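Multicopper oxidase (PDB 4E9X) probably oxidises substrates one electron at a time at a mononuclear copper and passes the electrons on to reduce dioxygen to water at a copper cluster. Local coordinates at residues E12-F26 and S145-E157. Sequence-based numbering, arbitrary orientation.
Sequences EVTIKVAPGLDYKVF and STWESAVADKYGE
Tyr23 of 12-26 lies between Trp147 and Ala152 of 145-157: the Trp147 edge meets one face of its ring in a T-shaped pair (planes at 65°), with Trp147 CE3 3.6 Å from Tyr23 CD2, while Ala152 CA makes a CH-pi contact over the opposite face. With chi1 at 172°, Val17 turns CG1 over the five-membered ring of Trp147 in a CH-pi contact, 3.6 Å from Trp147 NE1. Further along, the rings of Phe26 and Tyr155 form an offset stack, nearly parallel and with centroids 4.1 Å apart; Lys24 CB makes a CH-pi contact over the other Tyr155 face.

Three hydrogen bonds cross. Tyr23 OH donates to Glu148 O (2.7 Å) from above the carbonyl plane, and Val151 N reaches the same oxygen from the opposite face, so two donors grip it. Tyr155 OH likewise comes out of plane to Val25 O at 2.6 Å. The backbone bond from Lys24 N to Ala152 O (2.9 Å) is nearly straight, at 168°. A phenylalanine at Tyr23 would probably keep the ring sandwich but leave Glu148 O without one of its two donors.

One salt bridge, Lys24 NZ to Asp153 OD1 at 3.1 Å, involves the exposed Asp153 and a partly exposed lysine.

The hairpin 12-26 thus packs against the end of strand 138-147 and the loop after it, joining the two cupredoxin-like domains. Trp147 NE1 is hydrogen-bonded to Ser169 OG of strand 167-170, Tyr23 touches Val115 of helix 109-115, and Phe26 meets the copper ligands His57, His112 and Met118, bringing this interface beside the mononuclear copper site.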
loop_
_atom_site.group_PDB
_atom_site.type_symbol
_atom_site.label_atom_id
_atom_site.label_comp_id
_atom_site.label_asym_id
_atom_site.label_seq_id
_atom_site.Cartn_x
_atom_site.Cartn_y
_atom_site.Cartn_z
ATOM N N GLU A 12 19.788 -6.875 25.615
ATOM C CA GLU A 12 20.630 -6.382 24.547
ATOM C C GLU A 12 21.395 -7.576 23.984
ATOM O O GLU A 12 22.218 -8.177 24.658
ATOM C CB GLU A 12 21.629 -5.332 25.074
ATOM C CG GLU A 12 20.886 -4.089 25.526
ATOM C CD GLU A 12 21.737 -2.958 26.035
ATOM O OE1 GLU A 12 22.990 -3.057 26.060
ATOM O OE2 GLU A 12 21.139 -1.913 26.384
ATOM N N VAL A 13 21.071 -7.901 22.724
ATOM C CA VAL A 13 21.746 -8.985 22.029
ATOM C C VAL A 13 22.029 -8.544 20.608
ATOM O O VAL A 13 21.487 -7.520 20.123
ATOM C CB VAL A 13 20.928 -10.308 22.033
ATOM C CG1 VAL A 13 20.716 -10.817 23.447
ATOM C CG2 VAL A 13 19.567 -10.137 21.330
ATOM N N THR A 14 22.903 -9.306 19.942
ATOM C CA THR A 14 23.193 -9.118 18.514
ATOM C C THR A 14 22.715 -10.361 17.724
ATOM O O THR A 14 23.009 -11.495 18.096
ATOM C CB THR A 14 24.719 -8.926 18.337
ATOM O OG1 THR A 14 25.136 -7.748 19.051
ATOM C CG2 THR A 14 25.123 -8.770 16.877
ATOM N N ILE A 15 22.010 -10.076 16.638
ATOM C CA ILE A 15 21.493 -11.142 15.805
ATOM C C ILE A 15 22.144 -11.092 14.453
ATOM O O ILE A 15 22.573 -10.044 14.028
ATOM C CB ILE A 15 19.924 -11.091 15.666
ATOM C CG1 ILE A 15 19.469 -9.738 15.146
ATOM C CG2 ILE A 15 19.293 -11.445 17.002
ATOM C CD1 ILE A 15 17.987 -9.746 14.735
ATOM N N LYS A 16 22.206 -12.200 13.777
ATOM C CA LYS A 16 22.689 -12.193 12.396
ATOM C C LYS A 16 21.484 -12.111 11.482
ATOM O O LYS A 16 20.706 -13.045 11.444
ATOM C CB LYS A 16 23.487 -13.479 12.104
ATOM C CG LYS A 16 24.098 -13.405 10.691
ATOM C CD LYS A 16 25.015 -14.550 10.441
ATOM C CE LYS A 16 26.505 -14.349 10.576
ATOM N NZ LYS A 16 27.006 -13.228 11.389
ATOM N N VAL A 17 21.316 -10.993 10.799
ATOM C CA VAL A 17 20.158 -10.817 9.911
ATOM C C VAL A 17 20.458 -11.374 8.520
ATOM O O VAL A 17 19.595 -11.982 7.892
ATOM C CB VAL A 17 19.794 -9.323 9.859
ATOM C CG1 VAL A 17 18.709 -8.985 8.808
ATOM C CG2 VAL A 17 19.296 -8.834 11.185
ATOM N N ALA A 18 21.693 -11.133 8.030
ATOM C CA ALA A 18 22.069 -11.522 6.683
ATOM C C ALA A 18 23.557 -11.924 6.737
ATOM O O ALA A 18 24.221 -11.515 7.715
ATOM C CB ALA A 18 21.888 -10.304 5.766
ATOM N N PRO A 19 24.096 -12.600 5.744
ATOM C CA PRO A 19 25.549 -12.847 5.678
ATOM C C PRO A 19 26.224 -11.477 5.795
ATOM O O PRO A 19 25.911 -10.489 5.064
ATOM C CB PRO A 19 25.686 -13.466 4.316
ATOM C CG PRO A 19 24.384 -14.215 4.125
ATOM C CD PRO A 19 23.397 -13.154 4.557
ATOM N N GLY A 20 27.104 -11.365 6.815
ATOM C CA GLY A 20 27.783 -10.118 7.040
ATOM C C GLY A 20 27.041 -8.941 7.612
ATOM O O GLY A 20 27.632 -7.849 7.731
ATOM N N LEU A 21 25.783 -9.103 7.988
ATOM C CA LEU A 21 25.058 -8.091 8.721
ATOM C C LEU A 21 24.621 -8.692 10.068
ATOM O O LEU A 21 23.649 -9.430 10.180
ATOM C CB LEU A 21 23.823 -7.598 7.961
ATOM C CG LEU A 21 23.089 -6.512 8.758
ATOM C CD1 LEU A 21 23.962 -5.267 8.867
ATOM C CD2 LEU A 21 21.707 -6.190 8.145
ATOM N N ASP A 22 25.377 -8.312 11.097
ATOM C CA ASP A 22 25.056 -8.529 12.509
ATOM C C ASP A 22 24.385 -7.270 13.046
ATOM O O ASP A 22 24.858 -6.179 12.707
ATOM C CB ASP A 22 26.362 -8.790 13.273
ATOM C CG ASP A 22 26.921 -10.114 12.731
ATOM O OD1 ASP A 22 26.167 -11.079 12.580
ATOM O OD2 ASP A 22 28.137 -10.139 12.421
ATOM N N TYR A 23 23.346 -7.369 13.837
ATOM C CA TYR A 23 22.540 -6.200 14.174
ATOM C C TYR A 23 22.280 -6.177 15.672
ATOM O O TYR A 23 21.839 -7.181 16.238
ATOM C CB TYR A 23 21.232 -6.256 13.367
ATOM C CG TYR A 23 20.734 -4.881 12.954
ATOM C CD1 TYR A 23 21.025 -4.413 11.665
ATOM C CD2 TYR A 23 19.992 -4.045 13.772
ATOM C CE1 TYR A 23 20.631 -3.181 11.187
ATOM C CE2 TYR A 23 19.581 -2.789 13.318
ATOM C CZ TYR A 23 19.897 -2.368 12.055
ATOM O OH TYR A 23 19.445 -1.125 11.612
ATOM N N LYS A 24 22.544 -5.065 16.340
ATOM C CA LYS A 24 22.218 -4.881 17.754
ATOM C C LYS A 24 20.730 -4.621 17.898
ATOM O O LYS A 24 20.167 -3.725 17.260
ATOM C CB LYS A 24 23.004 -3.723 18.366
ATOM C CG LYS A 24 24.505 -3.985 18.501
ATOM C CD LYS A 24 25.074 -2.974 19.479
ATOM C CE LYS A 24 26.452 -3.271 20.000
ATOM N NZ LYS A 24 27.155 -4.526 19.779
ATOM N N VAL A 25 20.077 -5.414 18.730
ATOM C CA VAL A 25 18.647 -5.375 18.885
ATOM C C VAL A 25 18.293 -5.369 20.372
ATOM O O VAL A 25 19.132 -5.648 21.233
ATOM C CB VAL A 25 17.925 -6.544 18.186
ATOM C CG1 VAL A 25 18.169 -6.404 16.638
ATOM C CG2 VAL A 25 18.335 -7.898 18.719
ATOM N N PHE A 26 17.057 -5.042 20.705
ATOM C CA PHE A 26 16.510 -5.187 22.038
ATOM C C PHE A 26 15.510 -6.346 22.001
ATOM O O PHE A 26 14.336 -6.160 21.756
ATOM C CB PHE A 26 15.829 -3.895 22.486
ATOM C CG PHE A 26 16.759 -2.702 22.654
ATOM C CD1 PHE A 26 17.836 -2.728 23.528
ATOM C CD2 PHE A 26 16.510 -1.548 21.914
ATOM C CE1 PHE A 26 18.655 -1.610 23.704
ATOM C CE2 PHE A 26 17.327 -0.432 22.082
ATOM C CZ PHE A 26 18.378 -0.480 22.993
ATOM N N SER A 145 10.040 -7.271 8.277
ATOM C CA SER A 145 10.613 -6.017 8.740
ATOM C C SER A 145 11.794 -5.680 7.825
ATOM O O SER A 145 12.170 -6.403 6.900
ATOM C CB SER A 145 11.002 -6.057 10.201
ATOM O OG SER A 145 12.090 -6.933 10.427
ATOM N N THR A 146 12.311 -4.491 8.137
ATOM C CA THR A 146 13.426 -3.942 7.366
ATOM C C THR A 146 14.541 -3.483 8.298
ATOM O O THR A 146 14.333 -3.287 9.499
ATOM C CB THR A 146 13.013 -2.764 6.432
ATOM O OG1 THR A 146 12.807 -1.599 7.228
ATOM C CG2 THR A 146 11.733 -3.121 5.684
ATOM N N TRP A 147 15.729 -3.272 7.743
ATOM C CA TRP A 147 16.916 -3.008 8.556
ATOM C C TRP A 147 17.750 -1.934 7.855
ATOM O O TRP A 147 17.828 -1.915 6.646
ATOM C CB TRP A 147 17.801 -4.239 8.738
ATOM C CG TRP A 147 16.993 -5.411 9.265
ATOM C CD1 TRP A 147 16.275 -6.293 8.484
ATOM C CD2 TRP A 147 16.790 -5.796 10.611
ATOM N NE1 TRP A 147 15.635 -7.229 9.297
ATOM C CE2 TRP A 147 15.940 -6.937 10.601
ATOM C CE3 TRP A 147 17.247 -5.263 11.840
ATOM C CZ2 TRP A 147 15.540 -7.583 11.784
ATOM C CZ3 TRP A 147 16.821 -5.939 12.987
ATOM C CH2 TRP A 147 15.988 -7.074 12.974
ATOM N N GLU A 148 18.389 -1.088 8.663
ATOM C CA GLU A 148 19.241 -0.004 8.142
ATOM C C GLU A 148 20.676 -0.297 8.536
ATOM O O GLU A 148 21.036 -0.125 9.706
ATOM C CB GLU A 148 18.807 1.324 8.770
ATOM C CG GLU A 148 17.362 1.641 8.380
ATOM C CD GLU A 148 16.691 2.667 9.244
ATOM O OE1 GLU A 148 17.417 3.210 10.110
ATOM O OE2 GLU A 148 15.496 2.965 9.133
ATOM N N SER A 149 21.516 -0.772 7.629
ATOM C CA SER A 149 22.835 -1.242 8.041
ATOM C C SER A 149 23.684 -0.149 8.681
ATOM O O SER A 149 24.551 -0.506 9.510
ATOM C CB SER A 149 23.589 -1.858 6.840
ATOM O OG SER A 149 23.933 -0.885 5.880
ATOM N N ALA A 150 23.459 1.118 8.344
ATOM C CA ALA A 150 24.331 2.140 8.939
ATOM C C ALA A 150 24.221 2.227 10.450
ATOM O O ALA A 150 25.116 2.756 11.111
ATOM C CB ALA A 150 23.997 3.505 8.354
ATOM N N VAL A 151 23.084 1.781 10.972
ATOM C CA VAL A 151 22.922 1.887 12.443
ATOM C C VAL A 151 22.923 0.530 13.105
ATOM O O VAL A 151 22.454 0.399 14.262
ATOM C CB VAL A 151 21.654 2.685 12.804
ATOM C CG1 VAL A 151 21.838 4.059 12.161
ATOM C CG2 VAL A 151 20.337 2.003 12.382
ATOM N N ALA A 152 23.449 -0.488 12.439
ATOM C CA ALA A 152 23.451 -1.822 13.035
ATOM C C ALA A 152 24.111 -1.880 14.397
ATOM O O ALA A 152 23.720 -2.687 15.265
ATOM C CB ALA A 152 24.157 -2.814 12.084
ATOM N N ASP A 153 25.173 -1.110 14.573
ATOM C CA ASP A 153 26.046 -1.329 15.748
ATOM C C ASP A 153 25.824 -0.262 16.812
ATOM O O ASP A 153 26.686 -0.131 17.705
ATOM C CB ASP A 153 27.539 -1.315 15.430
ATOM C CG ASP A 153 28.464 -1.927 16.480
ATOM O OD1 ASP A 153 28.025 -2.662 17.401
ATOM O OD2 ASP A 153 29.712 -1.674 16.413
ATOM N N LYS A 154 24.747 0.541 16.721
ATOM C CA LYS A 154 24.645 1.674 17.653
ATOM C C LYS A 154 23.203 2.000 17.962
ATOM O O LYS A 154 22.426 2.621 17.253
ATOM C CB LYS A 154 25.385 2.886 17.056
ATOM C CG LYS A 154 24.743 3.320 15.731
ATOM C CD LYS A 154 25.752 3.374 14.601
ATOM C CE LYS A 154 25.999 4.839 14.234
ATOM N NZ LYS A 154 27.444 5.147 13.950
ATOM N N TYR A 155 22.846 1.533 19.138
ATOM C CA TYR A 155 21.566 1.890 19.695
ATOM C C TYR A 155 21.419 3.407 19.803
ATOM O O TYR A 155 22.407 4.162 20.015
ATOM C CB TYR A 155 21.512 1.269 21.095
ATOM C CG TYR A 155 21.425 -0.234 21.236
ATOM C CD1 TYR A 155 20.518 -1.009 20.545
ATOM C CD2 TYR A 155 22.285 -0.919 22.110
ATOM C CE1 TYR A 155 20.522 -2.360 20.751
ATOM C CE2 TYR A 155 22.301 -2.265 22.323
ATOM C CZ TYR A 155 21.379 -3.011 21.623
ATOM O OH TYR A 155 21.349 -4.383 21.790
ATOM N N GLY A 156 20.174 3.894 19.689
ATOM C CA GLY A 156 19.915 5.306 19.781
ATOM C C GLY A 156 19.759 6.053 18.489
ATOM O O GLY A 156 19.410 7.249 18.534
ATOM N N GLU A 157 19.982 5.387 17.361
ATOM C CA GLU A 157 19.909 5.984 16.030
ATOM C C GLU A 157 19.067 5.075 15.133
ATOM O O GLU A 157 18.952 3.895 15.429
ATOM C CB GLU A 157 21.286 6.112 15.406
ATOM C CG GLU A 157 22.316 6.939 16.151
ATOM C CD GLU A 157 23.525 7.269 15.264
ATOM O OE1 GLU A 157 23.581 6.905 14.061
ATOM O OE2 GLU A 157 24.457 7.930 15.747
#